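Local coordinates for peptidase M14 domain-containing protein (Shewanella amazonensis, PDB 2QVP), which is a putative zinc-dependent metallopeptidase of the M14 family, probably acting as a metallocarboxypeptidase, although its substrate is not established, at residues Asp176-Thr181 / Asp210-Pro215; Ile165-Glu170 / Thr227-Phe232; Gly200-Ile205 / Leu252-Leu257. One frame throughout, in Å; residues are numbered along the deposited sequence.

Interaction 1 (Asp176-Thr181 / Asp210-Pro215); sequences DTYVYT and DVDNCP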
loop_
_atom_site.group_PDB
_atom_site.type_symbol
_atom_site.label_atom_id
_atom_site.label_comp_id
_atom_site.label_asym_id
_atom_site.label_seq_id
_atom_site.Cartn_x
_atom_site.Cartn_y
_atom_site.Cartn_z
ATOM N N ASP A 176 4.825 17.105 6.187
ATOM C CA ASP A 176 5.811 16.182 6.749
ATOM C C ASP A 176 5.344 14.754 6.638
ATOM O O ASP A 176 4.138 14.500 6.545
ATOM C CB ASP A 176 6.055 16.498 8.221
ATOM C CG ASP A 176 6.543 17.913 8.443
ATOM O OD1 ASP A 176 7.214 18.491 7.553
ATOM O OD2 ASP A 176 6.252 18.436 9.526
ATOM N N THR A 177 6.309 13.838 6.692
ATOM C CA THR A 177 6.064 12.408 6.493
ATOM C C THR A 177 6.261 11.636 7.793
ATOM O O THR A 177 6.911 12.102 8.729
ATOM C CB THR A 177 6.936 11.849 5.309
ATOM O OG1 THR A 177 6.419 10.582 4.850
ATOM C CG2 THR A 177 8.377 11.711 5.702
ATOM N N TYR A 178 5.652 10.459 7.841
ATOM C CA TYR A 178 5.696 9.586 8.996
ATOM C C TYR A 178 5.226 8.205 8.536
ATOM O O TYR A 178 4.857 8.013 7.382
ATOM C CB TYR A 178 4.811 10.115 10.141
ATOM C CG TYR A 178 3.333 10.200 9.814
ATOM C CD1 TYR A 178 2.835 11.252 9.064
ATOM C CD2 TYR A 178 2.429 9.229 10.275
ATOM C CE1 TYR A 178 1.501 11.333 8.740
ATOM C CE2 TYR A 178 1.077 9.310 9.977
ATOM C CZ TYR A 178 0.619 10.382 9.207
ATOM O OH TYR A 178 -0.713 10.507 8.861
ATOM N N VAL A 179 5.306 7.249 9.439
ATOM C CA VAL A 179 4.890 5.883 9.176
ATOM C C VAL A 179 4.167 5.304 10.392
ATOM O O VAL A 179 4.393 5.731 11.548
ATOM C CB VAL A 179 6.090 4.975 8.827
ATOM C CG1 VAL A 179 6.658 5.327 7.465
ATOM C CG2 VAL A 179 7.165 5.055 9.955
ATOM N N TYR A 180 3.250 4.383 10.089
ATOM C CA TYR A 180 2.576 3.554 11.057
ATOM C C TYR A 180 3.337 2.269 10.898
ATOM O O TYR A 180 3.460 1.798 9.768
ATOM C CB TYR A 180 1.107 3.268 10.722
ATOM C CG TYR A 180 0.128 4.390 10.970
ATOM C CD1 TYR A 180 -0.137 5.326 9.980
ATOM C CD2 TYR A 180 -0.508 4.534 12.203
ATOM C CE1 TYR A 180 -1.011 6.379 10.208
ATOM C CE2 TYR A 180 -1.406 5.584 12.435
ATOM C CZ TYR A 180 -1.639 6.500 11.440
ATOM O OH TYR A 180 -2.532 7.508 11.656
ATOM N N THR A 181 3.863 1.697 11.975
ATOM C CA THR A 181 4.524 0.397 11.848
ATOM C C THR A 181 4.054 -0.598 12.906
ATOM O O THR A 181 3.531 -0.233 13.967
ATOM C CB THR A 181 6.066 0.518 11.905
ATOM O OG1 THR A 181 6.447 1.035 13.180
ATOM C CG2 THR A 181 6.601 1.424 10.787
ATOM N N ASP A 210 0.365 14.392 18.185
ATOM C CA ASP A 210 -0.796 13.639 17.708
ATOM C C ASP A 210 -1.098 13.939 16.249
ATOM O O ASP A 210 -1.365 15.103 15.885
ATOM C CB ASP A 210 -2.075 13.934 18.517
ATOM C CG ASP A 210 -2.213 13.065 19.751
ATOM O OD1 ASP A 210 -1.192 12.743 20.396
ATOM O OD2 ASP A 210 -3.368 12.705 20.078
ATOM N N VAL A 211 -1.022 12.890 15.432
ATOM C CA VAL A 211 -1.415 12.923 14.037
ATOM C C VAL A 211 -2.626 12.000 14.031
ATOM O O VAL A 211 -2.512 10.841 14.467
ATOM C CB VAL A 211 -0.308 12.416 13.097
ATOM C CG1 VAL A 211 -0.826 12.311 11.661
ATOM C CG2 VAL A 211 0.908 13.336 13.184
ATOM N N ASP A 212 -3.781 12.530 13.609
ATOM C CA ASP A 212 -5.066 11.787 13.566
ATOM C C ASP A 212 -5.381 11.036 14.874
ATOM O O ASP A 212 -5.851 9.896 14.865
ATOM C CB ASP A 212 -5.107 10.857 12.331
ATOM C CG ASP A 212 -5.060 11.631 11.021
ATOM O OD1 ASP A 212 -5.154 12.883 11.063
ATOM O OD2 ASP A 212 -4.940 11.000 9.946
ATOM N N ASN A 213 -5.090 11.711 15.985
ATOM C CA ASN A 213 -5.310 11.224 17.349
ATOM C C ASN A 213 -4.372 10.059 17.777
ATOM O O ASN A 213 -4.672 9.349 18.743
ATOM C CB ASN A 213 -6.808 10.888 17.535
ATOM C CG ASN A 213 -7.337 11.298 18.898
ATOM O OD1 ASN A 213 -6.977 10.722 19.931
ATOM N ND2 ASN A 213 -8.222 12.300 18.902
ATOM N N CYS A 214 -3.233 9.905 17.079
ATOM C CA CYS A 214 -2.207 8.884 17.374
ATOM C C CYS A 214 -0.865 9.527 17.726
ATOM O O CYS A 214 -0.454 10.486 17.052
ATOM C CB CYS A 214 -1.951 7.986 16.175
ATOM S SG CYS A 214 -3.327 6.989 15.722
ATOM N N PRO A 215 -0.152 8.975 18.735
ATOM C CA PRO A 215 1.147 9.552 19.062
ATOM C C PRO A 215 2.271 9.123 18.068
ATOM O O PRO A 215 2.558 7.915 17.913
ATOM C CB PRO A 215 1.415 9.026 20.474
ATOM C CG PRO A 215 0.695 7.723 20.532
ATOM C CD PRO A 215 -0.468 7.813 19.591
HETATM O O HOH W 1 -2.695 9.259 9.903
#
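A water-bridged contact with a small apolar centre joins the edge region of the central mixed sheet to a beta hairpin with a two-residue turn that packs beside it. The hairpin turns through a type I' turn from Val211 to Cys214, with Asp212 and Asn213 both in left-handed backbone conformation, and is closed by paired bonds, of which Cys214 N to Val211 O measures 2.9 Å. Tyr178 and Val211 meet tip to tip. CG of Tyr178 takes the crowded position between its backbone N and carbonyl carbon (chi1 63°), which sends the ring toward the hairpin, and Val211 CG1, anti to its own N, touches the phenol end at 3.4 Å from Tyr178 CZ. Cys214 SG lies at the edge of the Tyr180 ring, 4.1 Å from Tyr180 CE2, a sulfur-aromatic contact. One water ties the polar tips together. Its oxygen, in the plane of both rings, lies 2.6 Å from Tyr178 OH, to which it donates. It also donates to Asp212 OD2, 2.8 Å from the water oxygen. Tyr180 OH is hydrogen-bonded to the same oxygen at 2.5 Å. The main polar partner of Tyr178 OH is Asp171 OD2. A phenylalanine here would remove the hydroxyl and with it the bond to Asp171, and the water would probably be less firmly placed. The Tyr178 side chain also touches Glu245, the predicted catalytic proton donor/acceptor. Strand 178-182 runs between strands 241-247 and 220-222, Tyr180 and Cys214 both pack on Ile221, and Val179 turns to helix 190-200.

Interaction 2 (Ile165-Glu170 / Thr227-Phe232); sequences ILTCHE and TSFESF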
loop_
_atom_site.group_PDB
_atom_site.type_symbol
_atom_site.label_atom_id
_atom_site.label_comp_id
_atom_site.label_asym_id
_atom_site.label_seq_id
_atom_site.Cartn_x
_atom_site.Cartn_y
_atom_site.Cartn_z
ATOM N N ILE A 165 3.558 -6.793 5.309
ATOM C CA ILE A 165 2.610 -5.968 4.601
ATOM C C ILE A 165 3.121 -4.511 4.594
ATOM O O ILE A 165 3.591 -3.988 5.611
ATOM C CB ILE A 165 1.147 -6.040 5.164
ATOM C CG1 ILE A 165 0.240 -5.018 4.463
ATOM C CG2 ILE A 165 1.035 -5.888 6.727
ATOM C CD1 ILE A 165 0.166 -5.224 2.960
ATOM N N LEU A 166 3.102 -3.892 3.417
ATOM C CA LEU A 166 3.368 -2.480 3.279
ATOM C C LEU A 166 2.170 -1.899 2.532
ATOM O O LEU A 166 1.887 -2.385 1.431
ATOM C CB LEU A 166 4.627 -2.221 2.487
ATOM C CG LEU A 166 4.905 -0.768 2.002
ATOM C CD1 LEU A 166 5.119 0.188 3.160
ATOM C CD2 LEU A 166 6.091 -0.706 1.082
ATOM N N THR A 167 1.433 -0.961 3.152
ATOM C CA THR A 167 0.354 -0.262 2.457
ATOM C C THR A 167 0.813 1.184 2.280
ATOM O O THR A 167 1.301 1.808 3.203
ATOM C CB THR A 167 -0.988 -0.333 3.170
ATOM O OG1 THR A 167 -1.228 -1.678 3.579
ATOM C CG2 THR A 167 -2.076 0.086 2.231
ATOM N N CYS A 168 0.640 1.715 1.071
ATOM C CA CYS A 168 1.145 3.021 0.741
ATOM C C CYS A 168 0.078 4.093 0.698
ATOM O O CYS A 168 -0.632 4.253 -0.303
ATOM C CB CYS A 168 1.935 2.899 -0.568
ATOM S SG CYS A 168 3.414 1.806 -0.269
ATOM N N HIS A 169 0.011 4.830 1.805
ATOM C CA HIS A 169 -0.941 5.933 2.004
ATOM C C HIS A 169 -0.295 7.293 1.817
ATOM O O HIS A 169 0.921 7.389 1.633
ATOM C CB HIS A 169 -1.539 5.846 3.413
ATOM C CG HIS A 169 -2.634 4.839 3.534
ATOM N ND1 HIS A 169 -2.439 3.503 3.279
ATOM C CD2 HIS A 169 -3.932 4.973 3.885
ATOM C CE1 HIS A 169 -3.577 2.862 3.449
ATOM N NE2 HIS A 169 -4.496 3.729 3.821
ATOM N N GLU A 170 -1.154 8.320 1.817
ATOM C CA GLU A 170 -0.761 9.695 1.813
ATOM C C GLU A 170 -1.654 10.425 2.799
ATOM O O GLU A 170 -2.829 10.075 2.945
ATOM C CB GLU A 170 -0.953 10.339 0.452
ATOM C CG GLU A 170 -0.334 9.626 -0.688
ATOM C CD GLU A 170 0.121 10.604 -1.706
ATOM O OE1 GLU A 170 1.245 11.093 -1.496
ATOM O OE2 GLU A 170 -0.607 10.862 -2.695
ATOM N N THR A 227 -9.437 -1.260 12.527
ATOM C CA THR A 227 -9.998 -2.220 11.558
ATOM C C THR A 227 -9.453 -1.969 10.142
ATOM O O THR A 227 -10.068 -2.363 9.147
ATOM C CB THR A 227 -11.511 -2.195 11.625
ATOM O OG1 THR A 227 -11.999 -0.947 11.118
ATOM C CG2 THR A 227 -11.971 -2.424 13.097
ATOM N N SER A 228 -8.260 -1.360 10.053
ATOM C CA SER A 228 -7.579 -1.138 8.771
ATOM C C SER A 228 -7.118 -2.449 8.182
ATOM O O SER A 228 -6.978 -3.471 8.892
ATOM C CB SER A 228 -6.391 -0.167 8.893
ATOM O OG SER A 228 -5.347 -0.721 9.670
ATOM N N PHE A 229 -6.894 -2.422 6.860
ATOM C CA PHE A 229 -6.411 -3.597 6.135
ATOM C C PHE A 229 -5.080 -4.146 6.746
ATOM O O PHE A 229 -4.931 -5.354 6.991
ATOM C CB PHE A 229 -6.322 -3.280 4.624
ATOM C CG PHE A 229 -5.846 -4.418 3.772
ATOM C CD1 PHE A 229 -6.644 -5.555 3.584
ATOM C CD2 PHE A 229 -4.619 -4.344 3.114
ATOM C CE1 PHE A 229 -6.220 -6.588 2.771
ATOM C CE2 PHE A 229 -4.195 -5.362 2.282
ATOM C CZ PHE A 229 -4.984 -6.500 2.115
ATOM N N GLU A 230 -4.147 -3.250 7.018
ATOM C CA GLU A 230 -2.828 -3.610 7.614
ATOM C C GLU A 230 -2.937 -4.135 9.059
ATOM O O GLU A 230 -2.198 -5.028 9.428
ATOM C CB GLU A 230 -1.780 -2.453 7.489
ATOM C CG GLU A 230 -2.037 -1.125 8.219
ATOM C CD GLU A 230 -3.040 -0.168 7.526
ATOM O OE1 GLU A 230 -3.679 -0.539 6.506
ATOM O OE2 GLU A 230 -3.209 0.963 8.033
ATOM N N SER A 231 -3.823 -3.557 9.866
ATOM C CA SER A 231 -4.121 -4.086 11.204
ATOM C C SER A 231 -4.657 -5.518 11.077
ATOM O O SER A 231 -4.230 -6.402 11.802
ATOM C CB SER A 231 -5.163 -3.238 11.950
ATOM O OG SER A 231 -4.622 -2.013 12.380
ATOM N N PHE A 232 -5.593 -5.722 10.147
ATOM C CA PHE A 232 -6.152 -7.051 9.875
ATOM C C PHE A 232 -5.061 -8.084 9.513
ATOM O O PHE A 232 -5.024 -9.166 10.071
ATOM C CB PHE A 232 -7.235 -6.953 8.765
ATOM C CG PHE A 232 -7.596 -8.295 8.127
ATOM C CD1 PHE A 232 -8.417 -9.183 8.778
ATOM C CD2 PHE A 232 -7.115 -8.636 6.872
ATOM C CE1 PHE A 232 -8.732 -10.435 8.203
ATOM C CE2 PHE A 232 -7.437 -9.864 6.283
ATOM C CZ PHE A 232 -8.246 -10.767 6.961
#
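Two hydrogen bonds grip Ser228 OG, one from Ser231 N and one with Asp226. The first, 3.2 Å from Ser231 N to Ser228 OG with an angle of 158° at the hydrogen, is the N-cap bond of helix 229-235; it closes the N-terminal end of the helix, where Phe229 and Glu230 face strand 165-171. Glu230 has CG in the crowded position between backbone N and carbonyl carbon (chi1 64°) and bends again at chi2 (-79°), so that its chain crosses Thr167 at about a right angle. There Thr167 OG1 stands 4.0 Å from Glu230 CB and equally far from Glu230 OE1. The threonine hydroxyl instead hydrogen-bonds Ser71, which accounts for its buried polarity. Thr167 OG1 also lies at the edge of the Phe229 ring, 4.3 Å from Phe229 CD2. Ile165 supplies the apolar contact, with Ile165 CD1 4.4 Å from Phe229 CE2, while its CG2 approaches the Glu230 carbonyl. Farther along the strand, His169 NE2 is 5.1 Å from Glu230 OE1, a range at which the carboxylate may polarise the ring. His169 also meets His75 and Glu78, a grouping that would fit the His-x-x-Glu plus histidine zinc ligands of M14 peptidases, and Glu230 lies near the predicted catalytic Glu245. Strand 165-171 is flanked in the central sheet by strands 67-72 and 241-247; helix 229-235 covers the face bearing Ile165 and Thr167, while Leu166 and Cys168 pack against helix 252-270.

Interaction 3 (Gly200-Ile205 / Leu252-Leu257); sequences GQYFPI and LDQRIL
In the alpha/beta carboxypeptidase-like fold of this protein, the loop after helix 190-200 lays two consecutive aromatic side chains, Tyr202 and Phe203, against the first turns of helix 252-270. Both have CG anti to the carbonyl carbon, beside the backbone N, but Phe203 is turned somewhat short of the ideal staggered value (chi1 -42°). With this rotation its ring lies under the preceding residue, with Tyr202 CB 3.6 Å above the plane and over the centre. The far end of the Phe203 ring then butts against the helix: Phe203 CZ is 3.8 Å from Arg255 N, which lies at the ring edge, and 3.9 Å from Arg255 CG. Tyr202 reaches farther along the helix. The backbone carbon Leu257 C lies over one face of the Tyr202 ring, 4.0 Å above the plane and offset toward the rim. Leu257 CB touches Tyr202 CE2 at 3.6 Å. Gln254 bends at chi2 (-66°), folding its amide to the Tyr202 edge with the two planes 47° apart. Arg255 leads away from the loop, extended at chi2 and bent at chi3, to a salt bridge with Glu170 and a cation-pi contact with Trp12; Leu252 CD1 lies 3.5 Å above the Arg255 guanidinium plane, offset toward the rim. Ala258 and Ala261 on the same helix continue the surface under Tyr202. At the aromatic rim, the amide oxygen Gln254 OE1 sits in the plane of the Tyr202 ring, 3.5 Å from Tyr202 CD2.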
loop_
_atom_site.group_PDB
_atom_site.type_symbol
_atom_site.label_atom_id
_atom_site.label_comp_id
_atom_site.label_asym_id
_atom_site.label_seq_id
_atom_site.Cartn_x
_atom_site.Cartn_y
_atom_site.Cartn_z
ATOM N N GLY A 200 12.081 10.007 4.612
ATOM C CA GLY A 200 12.855 11.149 5.110
ATOM C C GLY A 200 13.919 11.687 4.170
ATOM O O GLY A 200 14.436 12.808 4.376
ATOM N N GLN A 201 14.290 10.891 3.164
ATOM C CA GLN A 201 15.216 11.343 2.134
ATOM C C GLN A 201 14.511 12.351 1.227
ATOM O O GLN A 201 15.181 13.181 0.607
ATOM C CB GLN A 201 15.757 10.178 1.290
ATOM C CG GLN A 201 16.471 9.051 2.050
ATOM C CD GLN A 201 17.681 9.509 2.855
ATOM O OE1 GLN A 201 18.536 10.225 2.337
ATOM N NE2 GLN A 201 17.770 9.071 4.120
ATOM N N TYR A 202 13.178 12.262 1.135
ATOM C CA TYR A 202 12.363 13.156 0.317
ATOM C C TYR A 202 11.709 14.297 1.110
ATOM O O TYR A 202 11.632 15.417 0.596
ATOM C CB TYR A 202 11.302 12.337 -0.457
ATOM C CG TYR A 202 11.939 11.367 -1.415
ATOM C CD1 TYR A 202 12.325 10.093 -0.996
ATOM C CD2 TYR A 202 12.209 11.739 -2.738
ATOM C CE1 TYR A 202 12.962 9.215 -1.859
ATOM C CE2 TYR A 202 12.826 10.848 -3.622
ATOM C CZ TYR A 202 13.208 9.591 -3.168
ATOM O OH TYR A 202 13.810 8.699 -4.023
ATOM N N PHE A 203 11.260 14.048 2.348
ATOM C CA PHE A 203 10.530 15.083 3.108
ATOM C C PHE A 203 10.912 15.186 4.561
ATOM O O PHE A 203 11.437 14.235 5.117
ATOM C CB PHE A 203 9.035 14.756 3.105
ATOM C CG PHE A 203 8.523 14.300 1.801
ATOM C CD1 PHE A 203 8.356 15.203 0.772
ATOM C CD2 PHE A 203 8.190 12.954 1.597
ATOM C CE1 PHE A 203 7.880 14.780 -0.472
ATOM C CE2 PHE A 203 7.714 12.520 0.363
ATOM C CZ PHE A 203 7.551 13.436 -0.665
ATOM N N PRO A 204 10.570 16.313 5.211
ATOM C CA PRO A 204 10.851 16.351 6.648
ATOM C C PRO A 204 9.979 15.342 7.420
ATOM O O PRO A 204 8.838 15.058 7.010
ATOM C CB PRO A 204 10.505 17.788 7.054
ATOM C CG PRO A 204 10.157 18.524 5.798
ATOM C CD PRO A 204 9.910 17.543 4.730
ATOM N N ILE A 205 10.538 14.782 8.490
ATOM C CA ILE A 205 9.843 13.799 9.319
ATOM C C ILE A 205 8.901 14.577 10.237
ATOM O O ILE A 205 9.268 15.661 10.710
ATOM C CB ILE A 205 10.836 12.917 10.149
ATOM C CG1 ILE A 205 11.843 12.168 9.244
ATOM C CG2 ILE A 205 10.094 11.956 11.016
ATOM C CD1 ILE A 205 11.224 11.290 8.175
ATOM N N LEU A 252 3.646 15.944 -6.528
ATOM C CA LEU A 252 3.270 14.566 -6.826
ATOM C C LEU A 252 4.460 13.677 -7.172
ATOM O O LEU A 252 4.615 12.610 -6.577
ATOM C CB LEU A 252 2.231 14.507 -7.958
ATOM C CG LEU A 252 1.654 13.110 -8.306
ATOM C CD1 LEU A 252 0.766 12.604 -7.216
ATOM C CD2 LEU A 252 0.894 13.174 -9.632
ATOM N N ASP A 253 5.301 14.101 -8.109
ATOM C CA ASP A 253 6.446 13.260 -8.521
ATOM C C ASP A 253 7.402 12.939 -7.356
ATOM O O ASP A 253 7.873 11.809 -7.262
ATOM C CB ASP A 253 7.133 13.844 -9.763
ATOM C CG ASP A 253 6.252 13.726 -11.046
ATOM O OD1 ASP A 253 5.369 12.836 -11.151
ATOM O OD2 ASP A 253 6.452 14.529 -11.982
ATOM N N GLN A 254 7.620 13.882 -6.427
ATOM C CA GLN A 254 8.422 13.593 -5.230
ATOM C C GLN A 254 7.744 12.518 -4.360
ATOM O O GLN A 254 8.390 11.553 -3.906
ATOM C CB GLN A 254 8.720 14.874 -4.447
ATOM C CG GLN A 254 9.723 15.771 -5.192
ATOM C CD GLN A 254 11.109 15.130 -5.289
ATOM O OE1 GLN A 254 11.765 14.901 -4.269
ATOM N NE2 GLN A 254 11.554 14.831 -6.515
ATOM N N ARG A 255 6.438 12.658 -4.178
ATOM C CA ARG A 255 5.670 11.626 -3.469
ATOM C C ARG A 255 5.712 10.275 -4.189
ATOM O O ARG A 255 5.783 9.237 -3.531
ATOM C CB ARG A 255 4.225 12.054 -3.294
ATOM C CG ARG A 255 3.995 13.212 -2.313
ATOM C CD ARG A 255 2.518 13.493 -2.351
ATOM N NE ARG A 255 2.133 14.424 -3.352
ATOM C CZ ARG A 255 0.927 14.521 -3.899
ATOM N NH1 ARG A 255 -0.083 13.672 -3.644
ATOM N NH2 ARG A 255 0.772 15.466 -4.794
ATOM N N ILE A 256 5.655 10.296 -5.529
ATOM C CA ILE A 256 5.772 9.066 -6.330
ATOM C C ILE A 256 7.139 8.396 -6.069
ATOM O O ILE A 256 7.205 7.181 -5.805
ATOM C CB ILE A 256 5.519 9.308 -7.845
ATOM C CG1 ILE A 256 4.033 9.599 -8.098
ATOM C CG2 ILE A 256 5.963 8.097 -8.684
ATOM C CD1 ILE A 256 3.708 10.058 -9.517
ATOM N N LEU A 257 8.210 9.191 -6.079
ATOM C CA LEU A 257 9.549 8.633 -5.858
ATOM C C LEU A 257 9.734 8.093 -4.455
ATOM O O LEU A 257 10.359 7.049 -4.296
ATOM C CB LEU A 257 10.636 9.648 -6.207
ATOM C CG LEU A 257 10.693 10.042 -7.681
ATOM C CD1 LEU A 257 11.553 11.307 -7.916
ATOM C CD2 LEU A 257 11.178 8.854 -8.508
#

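Interaction 2 is the core contact, its touching residues all buried, whereas interactions 1 and 3 are partly buried and lie farther out, each with centre about 16 Å from that of the chain. Interactions 1 and 2 involve two strands of one sheet, 178-182 and 165-171, consecutive in the chain but separated by strand 241-247, and both approach the predicted active site. Their chemistry follows their place: a water links hairpin to sheet, apolar and polar side chains pack in the interior without a direct hydrogen bond, and aromatic rings wedge against a helix in interaction 3. The last is tied to interaction 1 by a probable hydrogen bond from Thr177 N to Pro204 O, and to interaction 2 by the Glu170-Arg255 salt bridge.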